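Local coordinates for protein 3',5'-cyclic-nucleotide phosphodiesterase 1 (Saccharomyces cerevisiae, PDB 4OJV) that is a class-II phosphodiesterase of the metallo-hydrolase/oxidoreductase clan, with two zinc sites and a fold containing two large mixed beta-sheets, seen as a two-subunit assembly, at residues M44-L47 with R48-L51; T110-K113 with T114-F118; L25-A28 with R29-D32; D72-I76 with E77-D81. All blocks are in the same frame, centred on the assembly; numbering follows the deposited sequence.

Interaction 1. Residues M44-L47 with R48-L51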
loop_
_atom_site.group_PDB
_atom_site.type_symbol
_atom_site.label_atom_id
_atom_site.label_comp_id
_atom_site.label_asym_id
_atom_site.label_seq_id
_atom_site.Cartn_x
_atom_site.Cartn_y
_atom_site.Cartn_z
ATOM N N MET A 44 1.797 -1.654 -9.653
ATOM C CA MET A 44 3.124 -1.434 -10.256
ATOM C C MET A 44 4.261 -2.038 -9.462
ATOM O O MET A 44 5.186 -2.609 -10.042
ATOM C CB MET A 44 3.424 0.061 -10.398
ATOM C CG MET A 44 2.668 0.769 -11.493
ATOM S SD MET A 44 3.187 2.491 -11.591
ATOM C CE MET A 44 4.604 2.407 -12.662
ATOM N N TYR A 45 4.234 -1.855 -8.146
ATOM C CA TYR A 45 5.318 -2.334 -7.303
ATOM C C TYR A 45 5.491 -3.836 -7.481
ATOM O O TYR A 45 6.615 -4.348 -7.587
ATOM C CB TYR A 45 5.047 -1.967 -5.837
ATOM C CG TYR A 45 6.219 -2.152 -4.910
ATOM C CD1 TYR A 45 6.592 -3.426 -4.486
ATOM C CD2 TYR A 45 6.944 -1.059 -4.438
ATOM C CE1 TYR A 45 7.662 -3.613 -3.619
ATOM C CE2 TYR A 45 8.012 -1.234 -3.573
ATOM C CZ TYR A 45 8.366 -2.509 -3.169
ATOM O OH TYR A 45 9.424 -2.685 -2.307
ATOM N N GLN A 46 4.372 -4.547 -7.524
ATOM C CA GLN A 46 4.428 -5.989 -7.633
ATOM C C GLN A 46 4.815 -6.457 -9.035
ATOM O O GLN A 46 5.571 -7.425 -9.180
ATOM C CB GLN A 46 3.104 -6.611 -7.181
ATOM C CG GLN A 46 3.119 -8.137 -7.052
ATOM C CD GLN A 46 4.325 -8.717 -6.314
ATOM O OE1 GLN A 46 4.770 -8.195 -5.289
ATOM N NE2 GLN A 46 4.858 -9.814 -6.841
ATOM N N LEU A 47 4.336 -5.763 -10.063
ATOM C CA LEU A 47 4.790 -6.035 -11.424
ATOM C C LEU A 47 6.306 -5.909 -11.518
ATOM O O LEU A 47 6.972 -6.763 -12.114
ATOM C CB LEU A 47 4.111 -5.103 -12.421
ATOM C CG LEU A 47 2.630 -5.398 -12.654
ATOM C CD1 LEU A 47 1.959 -4.249 -13.383
ATOM C CD2 LEU A 47 2.427 -6.706 -13.410
ATOM N N ARG A 48 6.854 -4.868 -10.903
ATOM C CA ARG A 48 8.299 -4.668 -10.915
ATOM C C ARG A 48 9.040 -5.834 -10.253
ATOM O O ARG A 48 10.055 -6.306 -10.778
ATOM C CB ARG A 48 8.659 -3.362 -10.222
ATOM C CG ARG A 48 10.121 -2.966 -10.384
ATOM C CD ARG A 48 10.379 -1.598 -9.796
ATOM N NE ARG A 48 10.161 -1.605 -8.354
ATOM C CZ ARG A 48 10.186 -0.532 -7.568
ATOM N NH1 ARG A 48 10.417 0.677 -8.066
ATOM N NH2 ARG A 48 9.974 -0.672 -6.268
ATOM N N GLU A 49 8.536 -6.294 -9.108
ATOM C CA GLU A 49 9.137 -7.430 -8.405
ATOM C C GLU A 49 9.172 -8.663 -9.285
ATOM O O GLU A 49 10.170 -9.389 -9.319
ATOM C CB GLU A 49 8.351 -7.745 -7.132
ATOM C CG GLU A 49 8.606 -6.793 -5.973
ATOM C CD GLU A 49 10.070 -6.709 -5.579
ATOM O OE1 GLU A 49 10.711 -7.765 -5.363
ATOM O OE2 GLU A 49 10.576 -5.579 -5.472
ATOM N N MET A 50 8.077 -8.893 -10.003
ATOM C CA MET A 50 7.951 -10.074 -10.836
ATOM C C MET A 50 8.872 -9.983 -12.042
ATOM O O MET A 50 9.373 -11.009 -12.499
ATOM C CB MET A 50 6.491 -10.299 -11.243
ATOM C CG MET A 50 5.581 -10.594 -10.054
ATOM S SD MET A 50 3.846 -10.844 -10.475
ATOM C CE MET A 50 3.986 -12.334 -11.444
ATOM N N LEU A 51 9.124 -8.763 -12.523
ATOM C CA LEU A 51 10.091 -8.524 -13.598
ATOM C C LEU A 51 11.544 -8.784 -13.162
ATOM O O LEU A 51 12.380 -9.135 -13.992
ATOM C CB LEU A 51 9.916 -7.115 -14.208
ATOM C CG LEU A 51 8.645 -6.867 -15.051
ATOM C CD1 LEU A 51 8.332 -5.386 -15.212
ATOM C CD2 LEU A 51 8.727 -7.525 -16.422
HETATM O O HOH W 1 9.299 -3.504 -6.661
#
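A cation-pi pair between Y45 and R48, three residues apart on helix 44-53, leads this intrahelical contact on a face turned to the second subunit. R48 CZ lies 4.9 Å from the Y45 ring centroid and 26° off the ring normal, which puts the charge off-centre. The guanidinium plane is rotated 60° from the ring, so the two groups do not stack, and the touching branch is NH2, 3.4 Å from Y45 CE2. R48 runs extended to CD and then bends (chi3 64°), which brings NE round to an ordered water. That water accepts from R48 NE (2.7 Å), donates to Y45 O (3.0 Å) and donates to E49 OE2 (2.7 Å), joining a guanidinium and a carboxylate that do not pair directly. E49 lies beside the tyrosine, pointing the same way, with OE2 4.0 Å from Y45 CE1. Y45 O has a second donor in E49 N, through the ordinary helical bond.

Outside the helix, the Y45 ring stacks on Y18 of the second subunit, and Y45 N bonds to E17 of that subunit. R48 also packs on T110, M111 and T114 of helix 110-119.

On the neighbouring flank Q46 folds at chi2 so that its amide crosses the side chain of M50, one turn on, with Q46 NE2 3.4 Å from M50 CG.

Interaction 2. Residues T110-K113 with T114-F118; sequences TMKK and TYEVF
The contact between T110 and T114 is a hydroxyl-to-backbone hydrogen bond within helix 110-119, a helix that packs against helix 44-53 and also meets the second subunit. T114 OG1 donates to T110 O at 2.8 Å, while T114 N donates to the same oxygen at 3.0 Å, so one carbonyl is gripped twice by one residue. The two donors reach it from opposite faces of its plane, and the hydroxyl stands 36° above that plane. The first torsion of T114 explains this: OG1 sits beside the backbone N (chi1 -59°), turned back toward the preceding turn. In this way a buried threonine hydroxyl is satisfied within its own helix.

M111 and Y115 form the apolar part. M111 CG lies in the ring plane at the edge of Y115, 4.0 Å from CE2. Farther down the same edge, Y115 CD2 is 3.3 Å from M111 O, which also accepts the nearly straight Y115 N bond (N-H...O 170°).

The polar ends of neighbouring residues look elsewhere: T110 OG1 bonds to D72 of the second subunit, and K113 NZ bonds to A108 O.

K112 and E116, four residues apart, carry opposite charges but do not form a salt bridge. The position of E116 OE1 is less certain, whereas the backbone bond joining this pair, E116 N to K112 O, measures 3.0 Å.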
loop_
_atom_site.group_PDB
_atom_site.type_symbol
_atom_site.label_atom_id
_atom_site.label_comp_id
_atom_site.label_asym_id
_atom_site.label_seq_id
_atom_site.Cartn_x
_atom_site.Cartn_y
_atom_site.Cartn_z
ATOM N N THR A 110 14.639 -1.985 -15.348
ATOM C CA THR A 110 13.490 -2.606 -14.694
ATOM C C THR A 110 12.355 -1.608 -14.468
ATOM O O THR A 110 11.188 -1.933 -14.693
ATOM C CB THR A 110 13.912 -3.294 -13.386
ATOM O OG1 THR A 110 14.904 -4.286 -13.696
ATOM C CG2 THR A 110 12.721 -3.965 -12.723
ATOM N N MET A 111 12.700 -0.389 -14.058
ATOM C CA MET A 111 11.685 0.644 -13.863
ATOM C C MET A 111 10.926 0.966 -15.154
ATOM O O MET A 111 9.692 1.054 -15.152
ATOM C CB MET A 111 12.312 1.914 -13.284
ATOM C CG MET A 111 11.300 2.920 -12.758
ATOM S SD MET A 111 10.453 2.380 -11.254
ATOM C CE MET A 111 11.832 2.147 -10.143
ATOM N N LYS A 112 11.657 1.111 -16.256
ATOM C CA LYS A 112 11.045 1.385 -17.546
ATOM C C LYS A 112 10.129 0.249 -17.995
ATOM O O LYS A 112 9.018 0.497 -18.481
ATOM C CB LYS A 112 12.115 1.640 -18.612
ATOM C CG LYS A 112 11.576 1.992 -19.993
ATOM C CD LYS A 112 10.764 3.276 -19.965
ATOM C CE LYS A 112 10.444 3.772 -21.363
ATOM N NZ LYS A 112 9.585 4.988 -21.315
ATOM N N LYS A 113 10.589 -0.991 -17.821
ATOM C CA LYS A 113 9.762 -2.157 -18.160
ATOM C C LYS A 113 8.461 -2.155 -17.355
ATOM O O LYS A 113 7.404 -2.526 -17.864
ATOM C CB LYS A 113 10.513 -3.455 -17.895
ATOM C CG LYS A 113 11.691 -3.737 -18.817
ATOM C CD LYS A 113 12.228 -5.135 -18.532
ATOM C CE LYS A 113 13.441 -5.491 -19.376
ATOM N NZ LYS A 113 14.716 -5.081 -18.730
ATOM N N THR A 114 8.558 -1.737 -16.093
ATOM C CA THR A 114 7.402 -1.665 -15.203
ATOM C C THR A 114 6.378 -0.657 -15.724
ATOM O O THR A 114 5.188 -0.971 -15.816
ATOM C CB THR A 114 7.834 -1.305 -13.768
ATOM O OG1 THR A 114 8.755 -2.286 -13.287
ATOM C CG2 THR A 114 6.636 -1.263 -12.830
ATOM N N TYR A 115 6.832 0.555 -16.042
ATOM C CA TYR A 115 5.949 1.531 -16.683
ATOM C C TYR A 115 5.303 0.980 -17.961
ATOM O O TYR A 115 4.107 1.147 -18.170
ATOM C CB TYR A 115 6.690 2.832 -17.006
ATOM C CG TYR A 115 6.789 3.822 -15.860
ATOM C CD1 TYR A 115 5.774 4.748 -15.629
ATOM C CD2 TYR A 115 7.902 3.847 -15.021
ATOM C CE1 TYR A 115 5.864 5.670 -14.586
ATOM C CE2 TYR A 115 8.006 4.768 -13.986
ATOM C CZ TYR A 115 6.983 5.676 -13.775
ATOM O OH TYR A 115 7.100 6.580 -12.739
ATOM N N GLU A 116 6.085 0.308 -18.803
ATOM C CA GLU A 116 5.560 -0.208 -20.066
ATOM C C GLU A 116 4.479 -1.276 -19.846
ATOM O O GLU A 116 3.398 -1.206 -20.431
ATOM C CB GLU A 116 6.704 -0.727 -20.940
ATOM C CG GLU A 116 7.583 0.378 -21.498
ATOM C CD GLU A 116 8.717 -0.131 -22.360
ATOM O OE1 GLU A 116 9.710 0.611 -22.502
ATOM O OE2 GLU A 116 8.615 -1.256 -22.896
ATOM N N VAL A 117 4.765 -2.267 -19.003
ATOM C CA VAL A 117 3.762 -3.305 -18.726
ATOM C C VAL A 117 2.521 -2.658 -18.133
ATOM O O VAL A 117 1.393 -2.976 -18.518
ATOM C CB VAL A 117 4.291 -4.398 -17.768
ATOM C CG1 VAL A 117 3.179 -5.355 -17.348
ATOM C CG2 VAL A 117 5.430 -5.169 -18.413
ATOM N N PHE A 118 2.731 -1.734 -17.196
ATOM C CA PHE A 118 1.621 -1.149 -16.486
ATOM C C PHE A 118 0.709 -0.274 -17.359
ATOM O O PHE A 118 -0.509 -0.201 -17.129
ATOM C CB PHE A 118 2.120 -0.401 -15.257
ATOM C CG PHE A 118 1.029 0.019 -14.360
ATOM C CD1 PHE A 118 0.257 -0.924 -13.681
ATOM C CD2 PHE A 118 0.723 1.363 -14.225
ATOM C CE1 PHE A 118 -0.786 -0.531 -12.853
ATOM C CE2 PHE A 118 -0.311 1.767 -13.381
ATOM C CZ PHE A 118 -1.067 0.820 -12.705
#

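Interaction 3. Residues L25-A28 with R29-D32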
loop_
_atom_site.group_PDB
_atom_site.type_symbol
_atom_site.label_atom_id
_atom_site.label_comp_id
_atom_site.label_asym_id
_atom_site.label_seq_id
_atom_site.Cartn_x
_atom_site.Cartn_y
_atom_site.Cartn_z
ATOM N N LEU A 25 -5.783 -10.244 -15.470
ATOM C CA LEU A 25 -6.329 -11.246 -16.385
ATOM C C LEU A 25 -5.962 -10.933 -17.820
ATOM O O LEU A 25 -5.997 -9.766 -18.236
ATOM C CB LEU A 25 -7.853 -11.268 -16.311
ATOM C CG LEU A 25 -8.543 -11.352 -14.953
ATOM C CD1 LEU A 25 -10.055 -11.331 -15.118
ATOM C CD2 LEU A 25 -8.106 -12.594 -14.200
ATOM N N LYS A 26 -5.667 -11.981 -18.588
ATOM C CA LYS A 26 -5.554 -11.870 -20.037
ATOM C C LYS A 26 -5.870 -13.227 -20.656
ATOM O O LYS A 26 -5.819 -14.254 -19.978
ATOM C CB LYS A 26 -4.161 -11.387 -20.464
ATOM C CG LYS A 26 -3.030 -12.351 -20.112
ATOM C CD LYS A 26 -1.668 -11.877 -20.632
ATOM C CE LYS A 26 -1.463 -12.108 -22.126
ATOM N NZ LYS A 26 -1.456 -13.550 -22.515
ATOM N N PRO A 27 -6.187 -13.249 -21.963
ATOM C CA PRO A 27 -6.344 -14.531 -22.637
ATOM C C PRO A 27 -5.031 -15.303 -22.622
ATOM O O PRO A 27 -3.951 -14.709 -22.683
ATOM C CB PRO A 27 -6.696 -14.128 -24.074
ATOM C CG PRO A 27 -7.297 -12.768 -23.952
ATOM C CD PRO A 27 -6.498 -12.117 -22.856
ATOM N N ALA A 28 -5.125 -16.626 -22.546
ATOM C CA ALA A 28 -3.934 -17.460 -22.617
ATOM C C ALA A 28 -3.208 -17.291 -23.951
ATOM O O ALA A 28 -3.837 -17.091 -24.999
ATOM C CB ALA A 28 -4.297 -18.913 -22.395
ATOM N N ARG A 29 -1.880 -17.340 -23.885
ATOM C CA ARG A 29 -0.988 -17.476 -25.057
ATOM C C ARG A 29 -0.762 -16.218 -25.891
ATOM O O ARG A 29 0.322 -16.042 -26.442
ATOM C CB ARG A 29 -1.438 -18.626 -25.970
ATOM C CG ARG A 29 -1.351 -20.002 -25.329
ATOM C CD ARG A 29 -1.971 -21.098 -26.199
ATOM N NE ARG A 29 -3.413 -20.907 -26.383
ATOM C CZ ARG A 29 -4.357 -21.341 -25.548
ATOM N NH1 ARG A 29 -4.040 -22.026 -24.454
ATOM N NH2 ARG A 29 -5.634 -21.090 -25.815
ATOM N N THR A 30 -1.767 -15.358 -26.004
ATOM C CA THR A 30 -1.671 -14.196 -26.896
ATOM C C THR A 30 -0.763 -13.106 -26.315
ATOM O O THR A 30 -0.521 -13.060 -25.103
ATOM C CB THR A 30 -3.062 -13.660 -27.278
ATOM O OG1 THR A 30 -3.870 -13.540 -26.100
ATOM C CG2 THR A 30 -3.734 -14.610 -28.263
ATOM N N GLU A 31 -0.257 -12.218 -27.167
ATOM C CA GLU A 31 0.829 -11.323 -26.744
ATOM C C GLU A 31 0.500 -9.835 -26.823
ATOM O O GLU A 31 1.398 -8.995 -26.866
ATOM C CB GLU A 31 2.136 -11.639 -27.475
ATOM C CG GLU A 31 2.111 -11.411 -28.975
ATOM C CD GLU A 31 3.347 -11.968 -29.645
ATOM O OE1 GLU A 31 4.133 -11.173 -30.198
ATOM O OE2 GLU A 31 3.547 -13.197 -29.591
ATOM N N ASP A 32 -0.784 -9.508 -26.814
ATOM C CA ASP A 32 -1.196 -8.115 -26.722
ATOM C C ASP A 32 -0.710 -7.518 -25.405
ATOM O O ASP A 32 -0.577 -8.236 -24.405
ATOM C CB ASP A 32 -2.708 -7.999 -26.792
ATOM C CG ASP A 32 -3.277 -8.709 -27.981
ATOM O OD1 ASP A 32 -3.280 -8.124 -29.083
ATOM O OD2 ASP A 32 -3.702 -9.863 -27.817
#
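K26 and T30 meet where strand 22-27 leaves its sheet and enters the connection of a beta-hairpin, whose second strand is 35-38. The ammonium of K26 is the polar centre. NZ donates to T30 O at 2.8 Å, and also to P27 O at 2.8 Å, the latter almost head-on to the carbonyl. To get there the lysine reaches forward along the turn, bent at chi3 (-77°) and again at chi4, with CE 3.3 Å from T30 O. Beyond the loop, NZ makes a salt bridge with E5 and a hydrogen bond with S93 OG. Four oxygens thus surround NZ, more than its three N-H can serve singly, so at least one bond is probably shared; they tie strand 4-8 and helix 92-96 to the turn.

The backbone reverses through a gamma-turn with R29 at its corner, as the phi of 77° and psi of -34° indicate. Its closing bond, T30 N to A28 O at 2.9 Å, is weak. R29 N donates to E5 OE1, so both oxygens of E5 serve this corner. T30 OG1 approaches the proline ring crosswise, 3.5 Å from P27 CB.

The guanidinium of R29 has V2 O as an outside acceptor for NH1. The methyl of A28 packs over one face of that group, toward its rim, with CB 3.7 Å from R29 NH1.

Interaction 4. Residues D72-I76 with E77-D81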
loop_
_atom_site.group_PDB
_atom_site.type_symbol
_atom_site.label_atom_id
_atom_site.label_comp_id
_atom_site.label_asym_id
_atom_site.label_seq_id
_atom_site.Cartn_x
_atom_site.Cartn_y
_atom_site.Cartn_z
ATOM N N ASP A 72 10.335 -18.480 7.649
ATOM C CA ASP A 72 10.178 -17.258 6.882
ATOM C C ASP A 72 9.832 -17.541 5.416
ATOM O O ASP A 72 9.163 -16.732 4.768
ATOM C CB ASP A 72 11.422 -16.379 7.011
ATOM C CG ASP A 72 11.518 -15.698 8.364
ATOM O OD1 ASP A 72 10.500 -15.606 9.090
ATOM O OD2 ASP A 72 12.614 -15.222 8.704
ATOM N N ARG A 73 10.279 -18.683 4.898
ATOM C CA ARG A 73 9.933 -19.123 3.552
ATOM C C ARG A 73 9.518 -20.588 3.582
ATOM O O ARG A 73 10.081 -21.385 4.337
ATOM C CB ARG A 73 11.104 -18.919 2.587
ATOM C CG ARG A 73 11.427 -17.455 2.309
ATOM C CD ARG A 73 12.468 -17.293 1.207
ATOM N NE ARG A 73 13.591 -18.219 1.352
ATOM C CZ ARG A 73 14.660 -18.015 2.118
ATOM N NH1 ARG A 73 14.781 -16.904 2.837
ATOM N NH2 ARG A 73 15.618 -18.931 2.165
ATOM N N GLU A 74 8.530 -20.937 2.763
ATOM C CA GLU A 74 7.973 -22.288 2.704
ATOM C C GLU A 74 7.889 -22.815 1.284
ATOM O O GLU A 74 7.635 -22.051 0.358
ATOM C CB GLU A 74 6.565 -22.323 3.302
ATOM C CG GLU A 74 6.498 -22.116 4.801
ATOM C CD GLU A 74 6.975 -23.305 5.608
ATOM O OE1 GLU A 74 7.355 -24.339 5.017
ATOM O OE2 GLU A 74 6.969 -23.180 6.842
ATOM N N PRO A 75 8.055 -24.134 1.111
ATOM C CA PRO A 75 7.864 -24.755 -0.200
ATOM C C PRO A 75 6.526 -24.390 -0.843
ATOM O O PRO A 75 5.470 -24.502 -0.216
ATOM C CB PRO A 75 7.939 -26.251 0.118
ATOM C CG PRO A 75 8.888 -26.316 1.269
ATOM C CD PRO A 75 8.564 -25.103 2.106
ATOM N N ILE A 76 6.586 -23.973 -2.107
ATOM C CA ILE A 76 5.392 -23.573 -2.842
ATOM C C ILE A 76 4.313 -24.658 -2.856
ATOM O O ILE A 76 3.123 -24.381 -2.699
ATOM C CB ILE A 76 5.732 -23.121 -4.286
ATOM C CG1 ILE A 76 4.475 -22.583 -4.976
ATOM C CG2 ILE A 76 6.376 -24.245 -5.099
ATOM C CD1 ILE A 76 4.702 -22.014 -6.356
ATOM N N GLU A 77 4.732 -25.910 -3.013
ATOM C CA GLU A 77 3.782 -26.998 -3.196
ATOM C C GLU A 77 2.879 -27.228 -1.985
ATOM O O GLU A 77 1.792 -27.789 -2.119
ATOM C CB GLU A 77 4.486 -28.297 -3.634
ATOM C CG GLU A 77 5.449 -28.905 -2.618
ATOM C CD GLU A 77 6.880 -28.404 -2.740
ATOM O OE1 GLU A 77 7.146 -27.342 -3.343
ATOM O OE2 GLU A 77 7.774 -29.103 -2.217
ATOM N N PHE A 78 3.307 -26.755 -0.813
ATOM C CA PHE A 78 2.495 -26.881 0.394
ATOM C C PHE A 78 1.180 -26.097 0.305
ATOM O O PHE A 78 0.224 -26.403 1.019
ATOM C CB PHE A 78 3.260 -26.414 1.639
ATOM C CG PHE A 78 4.447 -27.283 2.028
ATOM C CD1 PHE A 78 4.733 -28.501 1.395
ATOM C CD2 PHE A 78 5.278 -26.872 3.063
ATOM C CE1 PHE A 78 5.829 -29.269 1.789
ATOM C CE2 PHE A 78 6.369 -27.639 3.461
ATOM C CZ PHE A 78 6.641 -28.832 2.820
ATOM N N PHE A 79 1.134 -25.085 -0.563
ATOM C CA PHE A 79 0.005 -24.149 -0.610
ATOM C C PHE A 79 -0.993 -24.451 -1.717
ATOM O O PHE A 79 -2.026 -23.782 -1.809
ATOM C CB PHE A 79 0.514 -22.713 -0.793
ATOM C CG PHE A 79 1.360 -22.222 0.338
ATOM C CD1 PHE A 79 2.732 -22.448 0.348
ATOM C CD2 PHE A 79 0.788 -21.540 1.405
ATOM C CE1 PHE A 79 3.512 -22.005 1.406
ATOM C CE2 PHE A 79 1.562 -21.088 2.462
ATOM C CZ PHE A 79 2.930 -21.315 2.456
ATOM N N ILE A 80 -0.680 -25.411 -2.582
ATOM C CA ILE A 80 -1.445 -25.598 -3.810
ATOM C C ILE A 80 -1.857 -27.051 -4.032
ATOM O O ILE A 80 -1.234 -27.985 -3.509
ATOM C CB ILE A 80 -0.690 -25.042 -5.050
ATOM C CG1 ILE A 80 0.627 -25.802 -5.283
ATOM C CG2 ILE A 80 -0.453 -23.536 -4.908
ATOM C CD1 ILE A 80 1.390 -25.382 -6.528
ATOM N N ASP A 81 -2.911 -27.236 -4.812
ATOM C CA ASP A 81 -3.298 -28.552 -5.294
ATOM C C ASP A 81 -2.226 -29.022 -6.276
ATOM O O ASP A 81 -1.714 -28.233 -7.076
ATOM C CB ASP A 81 -4.651 -28.459 -5.989
ATOM C CG ASP A 81 -5.141 -29.789 -6.467
ATOM O OD1 ASP A 81 -5.681 -30.540 -5.634
ATOM O OD2 ASP A 81 -4.984 -30.064 -7.672
#
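The ring of F78 carries P75 on one face and the carboxylate of E74 at its edge. P75 CB stands 3.8 Å from the F78 ring centroid and only 4° off the normal, a well-centred CH-pi contact, while P75 CG adds a touch at 3.6 Å to F78 CE2. At the edge, near the ring plane, E74 OE1 is 3.8 Å from F78 CE2. F79 is used differently, with its edge toward the preceding residues: P75 O is 3.5 Å from F79 CD1, I76 O lies close by in the ring plane, and E74 CB is 3.6 Å from F79 CE1.

Two overlapping beta-turns bring these groups together after strand 73-75. They are closed by F78 N to P75 O (3.2 Å) and F79 N to I76 O (3.0 Å), with both donors above the carbonyl planes. E77, whose CG sits between its backbone N and carbonyl carbon (chi1 65°), folds its carboxylate back, bringing E77 OE2 to 3.7 Å from P75 CB.

The other carboxylate oxygen of E74, OE2, bonds to H71 ND1, and F79 packs on V65 and on L338 of helix 336-350.

Chemically, the proline C-H groups meet the electron-rich face of F78, whereas oxygens meet ring edges. The carbonyls of P75 and I76 therefore both close the turns and lie against F79's edge, where weak electrostatic attraction is likely.

Along the chain the order is interaction 3, interaction 1, interaction 4, interaction 2. Interactions 1 and 2 are direct neighbours, their centres about 8 Å apart: helix 44-53 packs on helix 110-119, with M44 against F118, and both helices meet the second subunit. Interaction 3, at a hairpin in the eight-stranded sheet, lies about 18 Å from either centre without touching them. Interaction 4 follows a strand of the small two-stranded sheet, about 29 Å from interaction 2 and 27 Å from interaction 3, centre to centre. Yet D72 bonds to T110 of the second subunit, so residue ranges 72-81 and 110-118, far apart within one chain, are joined across the dimer interface.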